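PDB 5X3I: glycoside hydrolase family 31 from Kribbella flavida DSM 17836, which hydrolyses the alpha-1,3-glucosidic linkage of a cyclic tetrasaccharide derived from starch, releasing isomaltose. Local coordinates for residues A316-H321 and D380-R385; L324-G329 and R628-R633; S586-I591 and E634-Y639. The protein carries 1 engineered substitution. All blocks are in the same frame, centred on the assembly; numbering follows the deposited sequence.

Contact 1: A316-H321 and D380-R385; sequences ARMDTH and DELHAR
R385 reaches D319 on a chain that runs extended from CG to NE, while D319 sets CG beside its backbone N, anti to the carbonyl carbon (chi1 -80°), which swings OD1 over to the guanidinium. Both terminal nitrogens of R385 close on that one oxygen: NH1 lies 2.8 Å from D319 OD1 and NH2 lies 3.0 Å from the same D319 OD1. The NH1 bond arrives nearly along the C-O axis, the NH2 bond from the syn side and somewhat out of the carboxylate plane. Carboxylate and guanidinium are nearly coplanar, 18° apart. On the NE side, E381, one turn back, binds R385 with a straight bond in the guanidinium plane, R385 NE to E381 OE2 at 2.8 Å, using the anti lone pair of OE2. Water extends the edge: one molecule donates to M318 O at 2.6 Å and accepts from R385 NH1, and a second donates to D319 OD2 and is held weakly by R385 NH2. Beneath the ion pairs the contact turns apolar. M318 CG packs on L382 CD2 at 3.9 Å, the two side chains crossing at about a right angle, and both also rest on V331 of strand 330-333. Helices 311-323 and 375-384 are thus joined over the barrel strand, through an apolar pair against the sheet and a polar network farther out. A leucine in place of R385 would probably leave D319 and E381 without their shared cation and the water on M318 O without its second partner. R322 stands close by as a like charge, with a long, weak ion pair to D319; even so, the cation of R385 probably offsets the two carboxylates, D319 and E381, one from each helix.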
loop_
_atom_site.group_PDB
_atom_site.type_symbol
_atom_site.label_atom_id
_atom_site.label_comp_id
_atom_site.label_asym_id
_atom_site.label_seq_id
_atom_site.Cartn_x
_atom_site.Cartn_y
_atom_site.Cartn_z
ATOM N N ALA A 316 -24.573 -15.445 8.551
ATOM C CA ALA A 316 -25.347 -14.609 9.485
ATOM C C ALA A 316 -25.239 -13.119 9.167
ATOM O O ALA A 316 -26.248 -12.420 9.123
ATOM C CB ALA A 316 -24.920 -14.854 10.920
ATOM N N ARG A 317 -24.013 -12.643 8.948
ATOM C CA ARG A 317 -23.778 -11.236 8.648
ATOM C C ARG A 317 -24.451 -10.824 7.328
ATOM O O ARG A 317 -25.033 -9.748 7.239
ATOM C CB ARG A 317 -22.265 -10.935 8.598
ATOM C CG ARG A 317 -21.507 -11.139 9.931
ATOM C CD ARG A 317 -21.911 -10.160 11.047
ATOM N NE ARG A 317 -21.227 -10.496 12.295
ATOM C CZ ARG A 317 -21.696 -11.344 13.204
ATOM N NH1 ARG A 317 -22.872 -11.929 13.020
ATOM N NH2 ARG A 317 -20.991 -11.618 14.291
ATOM N N MET A 318 -24.372 -11.676 6.310
ATOM C CA MET A 318 -24.999 -11.356 5.030
ATOM C C MET A 318 -26.531 -11.444 5.138
ATOM O O MET A 318 -27.237 -10.668 4.520
ATOM C CB MET A 318 -24.482 -12.276 3.919
ATOM C CG MET A 318 -23.004 -12.082 3.562
ATOM S SD MET A 318 -22.583 -10.399 3.063
ATOM C CE MET A 318 -21.959 -9.718 4.589
ATOM N N ASP A 319 -27.027 -12.375 5.941
ATOM C CA ASP A 319 -28.464 -12.459 6.184
ATOM C C ASP A 319 -28.941 -11.161 6.832
ATOM O O ASP A 319 -30.004 -10.653 6.501
ATOM C CB ASP A 319 -28.827 -13.664 7.065
ATOM C CG ASP A 319 -28.866 -14.970 6.291
ATOM O OD1 ASP A 319 -28.659 -14.958 5.073
ATOM O OD2 ASP A 319 -29.112 -16.020 6.908
ATOM N N THR A 320 -28.125 -10.603 7.722
ATOM C CA THR A 320 -28.514 -9.366 8.384
ATOM C C THR A 320 -28.560 -8.212 7.380
ATOM O O THR A 320 -29.491 -7.419 7.411
ATOM C CB THR A 320 -27.584 -9.025 9.569
ATOM O OG1 THR A 320 -27.703 -10.047 10.566
ATOM C CG2 THR A 320 -27.983 -7.696 10.193
ATOM N N HIS A 321 -27.579 -8.141 6.479
ATOM C CA HIS A 321 -27.613 -7.171 5.385
ATOM C C HIS A 321 -28.934 -7.272 4.629
ATOM O O HIS A 321 -29.585 -6.265 4.360
ATOM C CB HIS A 321 -26.454 -7.391 4.404
ATOM C CG HIS A 321 -25.304 -6.445 4.589
ATOM N ND1 HIS A 321 -25.279 -5.185 4.031
ATOM C CD2 HIS A 321 -24.133 -6.584 5.256
ATOM C CE1 HIS A 321 -24.144 -4.587 4.353
ATOM N NE2 HIS A 321 -23.432 -5.415 5.094
ATOM N N ASP A 380 -22.732 -20.445 -3.567
ATOM C CA ASP A 380 -23.830 -20.509 -4.519
ATOM C C ASP A 380 -24.993 -19.630 -4.046
ATOM O O ASP A 380 -25.558 -18.891 -4.833
ATOM C CB ASP A 380 -24.281 -21.953 -4.739
ATOM C CG ASP A 380 -23.261 -22.772 -5.520
ATOM O OD1 ASP A 380 -22.280 -22.192 -6.028
ATOM O OD2 ASP A 380 -23.438 -23.996 -5.628
ATOM N N GLU A 381 -25.319 -19.681 -2.757
ATOM C CA GLU A 381 -26.397 -18.842 -2.239
ATOM C C GLU A 381 -26.061 -17.361 -2.345
ATOM O O GLU A 381 -26.905 -16.578 -2.763
ATOM C CB GLU A 381 -26.740 -19.187 -0.790
ATOM C CG GLU A 381 -27.786 -18.247 -0.156
ATOM C CD GLU A 381 -29.160 -18.258 -0.870
ATOM O OE1 GLU A 381 -29.466 -19.210 -1.605
ATOM O OE2 GLU A 381 -29.937 -17.308 -0.683
ATOM N N LEU A 382 -24.834 -16.981 -1.986
ATOM C CA LEU A 382 -24.418 -15.583 -2.090
ATOM C C LEU A 382 -24.504 -15.122 -3.551
ATOM O O LEU A 382 -25.016 -14.048 -3.835
ATOM C CB LEU A 382 -22.996 -15.382 -1.534
ATOM C CG LEU A 382 -22.820 -15.603 -0.025
ATOM C CD1 LEU A 382 -21.385 -15.422 0.410
ATOM C CD2 LEU A 382 -23.719 -14.657 0.769
ATOM N N HIS A 383 -24.021 -15.950 -4.467
ATOM C CA HIS A 383 -24.120 -15.638 -5.887
ATOM C C HIS A 383 -25.584 -15.484 -6.316
ATOM O O HIS A 383 -25.914 -14.583 -7.084
ATOM C CB HIS A 383 -23.424 -16.707 -6.731
ATOM C CG HIS A 383 -21.927 -16.580 -6.762
ATOM N ND1 HIS A 383 -21.111 -17.532 -7.332
ATOM C CD2 HIS A 383 -21.105 -15.612 -6.295
ATOM C CE1 HIS A 383 -19.849 -17.152 -7.224
ATOM N NE2 HIS A 383 -19.816 -15.991 -6.597
ATOM N N ALA A 384 -26.453 -16.343 -5.784
ATOM C CA ALA A 384 -27.883 -16.278 -6.095
ATOM C C ALA A 384 -28.469 -14.927 -5.674
ATOM O O ALA A 384 -29.350 -14.396 -6.338
ATOM C CB ALA A 384 -28.640 -17.428 -5.420
ATOM N N ARG A 385 -27.942 -14.361 -4.593
ATOM C CA ARG A 385 -28.373 -13.047 -4.143
ATOM C C ARG A 385 -27.615 -11.914 -4.838
ATOM O O ARG A 385 -27.814 -10.754 -4.517
ATOM C CB ARG A 385 -28.207 -12.910 -2.631
ATOM C CG ARG A 385 -28.880 -14.001 -1.838
ATOM C CD ARG A 385 -28.701 -13.766 -0.364
ATOM N NE ARG A 385 -29.143 -14.904 0.428
ATOM C CZ ARG A 385 -29.122 -14.943 1.757
ATOM N NH1 ARG A 385 -28.690 -13.904 2.455
ATOM N NH2 ARG A 385 -29.546 -16.016 2.389
HETATM O O HOH W 1 -27.569 -11.243 2.035
HETATM O O HOH W 2 -30.125 -17.725 5.227
#

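Contact 2: L324-G329 and R628-R633; sequences LAIPVG and RFATLR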
loop_
_atom_site.group_PDB
_atom_site.type_symbol
_atom_site.label_atom_id
_atom_site.label_comp_id
_atom_site.label_asym_id
_atom_site.label_seq_id
_atom_site.Cartn_x
_atom_site.Cartn_y
_atom_site.Cartn_z
ATOM N N LEU A 324 -32.068 -6.214 6.780
ATOM C CA LEU A 324 -32.141 -4.773 7.016
ATOM C C LEU A 324 -32.215 -3.993 5.706
ATOM O O LEU A 324 -32.201 -2.773 5.705
ATOM C CB LEU A 324 -30.953 -4.295 7.857
ATOM C CG LEU A 324 -30.838 -4.888 9.266
ATOM C CD1 LEU A 324 -29.593 -4.377 10.007
ATOM C CD2 LEU A 324 -32.082 -4.578 10.067
ATOM N N ALA A 325 -32.289 -4.714 4.593
ATOM C CA ALA A 325 -32.405 -4.112 3.273
ATOM C C ALA A 325 -31.270 -3.114 2.983
ATOM O O ALA A 325 -31.502 -2.062 2.397
ATOM C CB ALA A 325 -33.766 -3.438 3.118
ATOM N N ILE A 326 -30.061 -3.455 3.422
ATOM C CA ILE A 326 -28.851 -2.727 3.054
ATOM C C ILE A 326 -28.133 -3.507 1.970
ATOM O O ILE A 326 -27.536 -4.547 2.240
ATOM C CB ILE A 326 -27.899 -2.534 4.248
ATOM C CG1 ILE A 326 -28.624 -1.843 5.410
ATOM C CG2 ILE A 326 -26.637 -1.765 3.810
ATOM C CD1 ILE A 326 -27.928 -2.018 6.760
ATOM N N PRO A 327 -28.183 -3.003 0.738
ATOM C CA PRO A 327 -27.646 -3.737 -0.412
ATOM C C PRO A 327 -26.143 -3.928 -0.278
ATOM O O PRO A 327 -25.469 -2.999 0.133
ATOM C CB PRO A 327 -27.975 -2.835 -1.603
ATOM C CG PRO A 327 -28.973 -1.864 -1.119
ATOM C CD PRO A 327 -28.775 -1.715 0.351
ATOM N N VAL A 328 -25.644 -5.115 -0.587
ATOM C CA VAL A 328 -24.219 -5.358 -0.587
ATOM C C VAL A 328 -23.854 -6.132 -1.852
ATOM O O VAL A 328 -24.548 -7.069 -2.226
ATOM C CB VAL A 328 -23.772 -6.121 0.682
ATOM C CG1 VAL A 328 -24.648 -7.355 0.907
ATOM C CG2 VAL A 328 -22.319 -6.499 0.584
ATOM N N GLY A 329 -22.802 -5.697 -2.540
ATOM C CA GLY A 329 -22.368 -6.355 -3.757
ATOM C C GLY A 329 -21.215 -7.341 -3.636
ATOM O O GLY A 329 -21.033 -8.169 -4.517
ATOM N N ARG A 628 -29.722 4.504 3.253
ATOM C CA ARG A 628 -29.910 5.526 2.222
ATOM C C ARG A 628 -28.668 5.693 1.359
ATOM O O ARG A 628 -28.755 5.738 0.139
ATOM C CB ARG A 628 -30.276 6.876 2.831
ATOM C CG ARG A 628 -31.691 6.981 3.336
ATOM C CD ARG A 628 -32.132 8.439 3.338
ATOM N NE ARG A 628 -32.838 8.812 4.558
ATOM C CZ ARG A 628 -33.081 10.068 4.918
ATOM N NH1 ARG A 628 -32.671 11.070 4.151
ATOM N NH2 ARG A 628 -33.728 10.321 6.046
ATOM N N PHE A 629 -27.512 5.781 2.001
ATOM C CA PHE A 629 -26.260 5.946 1.276
ATOM C C PHE A 629 -26.012 4.754 0.360
ATOM O O PHE A 629 -25.676 4.921 -0.804
ATOM C CB PHE A 629 -25.088 6.122 2.249
ATOM C CG PHE A 629 -25.221 7.324 3.151
ATOM C CD1 PHE A 629 -25.826 8.478 2.707
ATOM C CD2 PHE A 629 -24.740 7.290 4.440
ATOM C CE1 PHE A 629 -25.949 9.572 3.534
ATOM C CE2 PHE A 629 -24.861 8.387 5.268
ATOM C CZ PHE A 629 -25.465 9.523 4.810
ATOM N N ALA A 630 -26.194 3.553 0.899
ATOM C CA ALA A 630 -25.956 2.325 0.136
ATOM C C ALA A 630 -26.937 2.184 -1.030
ATOM O O ALA A 630 -26.573 1.719 -2.107
ATOM C CB ALA A 630 -26.037 1.121 1.042
ATOM N N THR A 631 -28.175 2.615 -0.813
ATOM C CA THR A 631 -29.205 2.506 -1.837
ATOM C C THR A 631 -28.957 3.515 -2.956
ATOM O O THR A 631 -29.107 3.203 -4.132
ATOM C CB THR A 631 -30.613 2.715 -1.237
ATOM O OG1 THR A 631 -30.824 1.755 -0.197
ATOM C CG2 THR A 631 -31.669 2.513 -2.293
ATOM N N LEU A 632 -28.576 4.726 -2.572
ATOM C CA LEU A 632 -28.140 5.731 -3.524
ATOM C C LEU A 632 -26.933 5.220 -4.331
ATOM O O LEU A 632 -26.890 5.356 -5.550
ATOM C CB LEU A 632 -27.800 7.034 -2.791
ATOM C CG LEU A 632 -27.581 8.272 -3.667
ATOM C CD1 LEU A 632 -27.970 9.540 -2.923
ATOM C CD2 LEU A 632 -26.141 8.366 -4.110
ATOM N N ARG A 633 -25.967 4.630 -3.631
ATOM C CA ARG A 633 -24.798 4.004 -4.254
ATOM C C ARG A 633 -25.194 3.045 -5.386
ATOM O O ARG A 633 -24.659 3.118 -6.486
ATOM C CB ARG A 633 -23.990 3.241 -3.207
ATOM C CG ARG A 633 -22.778 2.496 -3.763
ATOM C CD ARG A 633 -21.637 3.465 -4.034
ATOM N NE ARG A 633 -20.438 2.826 -4.585
ATOM C CZ ARG A 633 -19.327 3.492 -4.875
ATOM N NH1 ARG A 633 -19.268 4.808 -4.642
ATOM N NH2 ARG A 633 -18.276 2.852 -5.385
HETATM O O HOH W 3 -32.803 -0.609 0.639
#
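A single water joins A325 to T631, donating to A325 O at 2.6 Å and to T631 OG1 at 3.2 Å. The T631 hydroxyl is also bonded to R627 O, one turn back on its own helix, so this oxygen is shared between the helix backbone and the bridging water. T631 OG1 stands anti to its carbonyl carbon, beside the backbone N (chi1 -57°), which leaves it facing the P327 ring at the edge of the contact. P327 CD lies 4.1 Å from T631 OG1, a van der Waals approach. The rest of the direct contact is apolar. The methyl of A630 is touched by two neighbours of the loop: P327 CD is 4.0 Å from A630 CB, and I326 CG2 is likewise 4.0 Å from A630 CB. With only a methyl at A630, the loop backbone comes close to the helix, the CA atoms of P327 and A630 being 6.3 Å apart. The loop starts from the C-terminal end of helix 311-323, where A325, with positive phi, completes a Schellman motif and turns the chain toward I326 and P327. R627 binds L324 O as well, adding a direct polar tie beside the water. I326 also packs on F626 and on P610 of helix 610-617, and P327 on E634, one turn beyond A630. Residues 324-329 are the alpha-to-beta connection between helix 311-323 and barrel strand 330-333. Where G329 leads into that strand, its backbone bonds to L301, just before strand 302-304, and to K388, the first residue of strand 388-393, while the long helix 622-650 packs on the loop at I326 and P327.

Contact 3: S586-I591 and E634-Y639; sequences SAFMPI and ESLVPY
L636 CD1 is the methyl on which the contact turns, meeting F588 CE2 at 3.8 Å and A587 O at the same 3.8 Å. The ring carbon F588 CD2 is close behind, 3.9 Å from L636 CD1, so the methyl meets the CD2-CE2 side of the ring obliquely. The two side chains cross at about a right angle. F588 holds its CG anti to the carbonyl carbon (chi1 -65°), which carries the ring across to the helix although its backbone stays well back: the CA atoms of F588 and L636 are 8.8 Å apart. All three residues are buried. Behind them, a type I beta turn from S586 to M589, closed by the bond from M589 N to S586 O at 2.9 Å, fixes the backbone that carries the ring and the A587 carbonyl. The buried A587 O, touched by the methyl, has its polar partner in R633, nearly one turn before L636 on the helix, which also hydrogen-bonds to M589 O. F588 O is held by Y675, and S586 OG by W564 and A582 O. The ring of F588 continues outward onto V726, I683 and F742, while L636 also packs on V741. Residues 586-591 lead from helix 576-586 into the last barrel strand, 591-593. Helix 622-650 lies against them, kinked near P638; helix 735-742 packs on both F588 and L636, and strand 681-683 on F588, so the contact between loop and helix is flanked by C-terminal elements.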
loop_
_atom_site.group_PDB
_atom_site.type_symbol
_atom_site.label_atom_id
_atom_site.label_comp_id
_atom_site.label_asym_id
_atom_site.label_seq_id
_atom_site.Cartn_x
_atom_site.Cartn_y
_atom_site.Cartn_z
ATOM N N SER A 586 -17.923 8.080 1.253
ATOM C CA SER A 586 -17.433 6.873 0.588
ATOM C C SER A 586 -18.374 6.383 -0.513
ATOM O O SER A 586 -17.927 5.814 -1.505
ATOM C CB SER A 586 -17.207 5.763 1.606
ATOM O OG SER A 586 -16.186 6.128 2.506
ATOM N N ALA A 587 -19.666 6.643 -0.347
ATOM C CA ALA A 587 -20.664 6.349 -1.382
ATOM C C ALA A 587 -20.360 7.091 -2.692
ATOM O O ALA A 587 -20.855 6.753 -3.762
ATOM C CB ALA A 587 -22.056 6.705 -0.872
ATOM N N PHE A 588 -19.604 8.163 -2.556
ATOM C CA PHE A 588 -19.071 8.973 -3.651
ATOM C C PHE A 588 -17.588 8.712 -4.042
ATOM O O PHE A 588 -16.909 9.596 -4.565
ATOM C CB PHE A 588 -19.402 10.426 -3.365
ATOM C CG PHE A 588 -20.896 10.677 -3.377
ATOM C CD1 PHE A 588 -21.618 10.725 -2.201
ATOM C CD2 PHE A 588 -21.585 10.774 -4.574
ATOM C CE1 PHE A 588 -22.976 10.931 -2.213
ATOM C CE2 PHE A 588 -22.953 10.979 -4.589
ATOM C CZ PHE A 588 -23.650 11.048 -3.412
ATOM N N MET A 589 -17.040 7.583 -3.605
ATOM C CA MET A 589 -15.662 7.207 -3.928
ATOM C C MET A 589 -15.638 5.958 -4.832
ATOM O O MET A 589 -16.653 5.287 -4.957
ATOM C CB MET A 589 -14.883 6.958 -2.649
ATOM C CG MET A 589 -14.663 8.212 -1.808
ATOM S SD MET A 589 -13.773 7.827 -0.309
ATOM C CE MET A 589 -14.236 9.223 0.698
ATOM N N PRO A 590 -14.514 5.704 -5.539
ATOM C CA PRO A 590 -14.496 4.562 -6.460
ATOM C C PRO A 590 -14.904 3.225 -5.816
ATOM O O PRO A 590 -15.596 2.443 -6.442
ATOM C CB PRO A 590 -13.039 4.516 -6.926
ATOM C CG PRO A 590 -12.577 5.930 -6.828
ATOM C CD PRO A 590 -13.247 6.457 -5.587
ATOM N N ILE A 591 -14.472 2.985 -4.586
ATOM C CA ILE A 591 -14.764 1.742 -3.895
ATOM C C ILE A 591 -15.262 2.018 -2.484
ATOM O O ILE A 591 -14.546 2.604 -1.651
ATOM C CB ILE A 591 -13.527 0.818 -3.817
ATOM C CG1 ILE A 591 -12.951 0.541 -5.210
ATOM C CG2 ILE A 591 -13.876 -0.476 -3.084
ATOM C CD1 ILE A 591 -13.791 -0.395 -6.058
ATOM N N GLU A 634 -26.137 2.150 -5.094
ATOM C CA GLU A 634 -26.653 1.208 -6.089
ATOM C C GLU A 634 -27.088 1.930 -7.358
ATOM O O GLU A 634 -26.774 1.506 -8.457
ATOM C CB GLU A 634 -27.830 0.405 -5.516
ATOM C CG GLU A 634 -27.449 -0.551 -4.396
ATOM C CD GLU A 634 -26.885 -1.858 -4.920
ATOM O OE1 GLU A 634 -27.600 -2.567 -5.635
ATOM O OE2 GLU A 634 -25.727 -2.175 -4.643
ATOM N N SER A 635 -27.800 3.038 -7.190
ATOM C CA SER A 635 -28.287 3.810 -8.330
ATOM C C SER A 635 -27.165 4.467 -9.120
ATOM O O SER A 635 -27.339 4.788 -10.281
ATOM C CB SER A 635 -29.273 4.883 -7.867
ATOM O OG SER A 635 -30.418 4.284 -7.312
ATOM N N LEU A 636 -26.019 4.655 -8.479
ATOM C CA LEU A 636 -24.870 5.308 -9.099
ATOM C C LEU A 636 -24.022 4.375 -9.943
ATOM O O LEU A 636 -23.125 4.827 -10.645
ATOM C CB LEU A 636 -23.974 5.921 -8.026
ATOM C CG LEU A 636 -24.160 7.388 -7.675
ATOM C CD1 LEU A 636 -23.192 7.770 -6.559
ATOM C CD2 LEU A 636 -23.920 8.242 -8.893
ATOM N N VAL A 637 -24.275 3.069 -9.853
ATOM C CA VAL A 637 -23.394 2.120 -10.524
ATOM C C VAL A 637 -23.289 2.349 -12.043
ATOM O O VAL A 637 -22.183 2.306 -12.580
ATOM C CB VAL A 637 -23.800 0.663 -10.234
ATOM C CG1 VAL A 637 -23.029 -0.300 -11.130
ATOM C CG2 VAL A 637 -23.540 0.338 -8.774
ATOM N N PRO A 638 -24.415 2.620 -12.739
ATOM C CA PRO A 638 -24.225 2.903 -14.173
ATOM C C PRO A 638 -23.373 4.157 -14.455
ATOM O O PRO A 638 -22.607 4.160 -15.407
ATOM C CB PRO A 638 -25.657 3.099 -14.684
ATOM C CG PRO A 638 -26.503 2.299 -13.725
ATOM C CD PRO A 638 -25.840 2.495 -12.392
ATOM N N TYR A 639 -23.526 5.202 -13.655
ATOM C CA TYR A 639 -22.695 6.395 -13.796
ATOM C C TYR A 639 -21.215 6.067 -13.581
ATOM O O TYR A 639 -20.376 6.390 -14.417
ATOM C CB TYR A 639 -23.129 7.487 -12.823
ATOM C CG TYR A 639 -22.214 8.702 -12.832
ATOM C CD1 TYR A 639 -22.254 9.618 -13.875
ATOM C CD2 TYR A 639 -21.314 8.934 -11.793
ATOM C CE1 TYR A 639 -21.425 10.729 -13.892
ATOM C CE2 TYR A 639 -20.478 10.052 -11.800
ATOM C CZ TYR A 639 -20.540 10.942 -12.855
ATOM O OH TYR A 639 -19.717 12.043 -12.880
#

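In the fold
The three contacts lie on one side of the TIM barrel, all on its outer helices and loops and away from the active-site residues. Contact 1 pairs helices 311-323 and 375-384; the loop of contact 2 follows directly on the first of these, its centre about 14 Å away, and H321 bonds to I326 O between them. Contacts 2 and 3 share helix 622-650, centres about 11 Å apart, and R633 of contact 2 hydrogen-bonds to the 586-591 loop. Contacts 1 and 3 do not touch, their centres about 21 Å apart. In sequence contact 1 closes before contact 3 opens, while contact 2 spans nearly 300 residues, so early and late parts of the barrel meet.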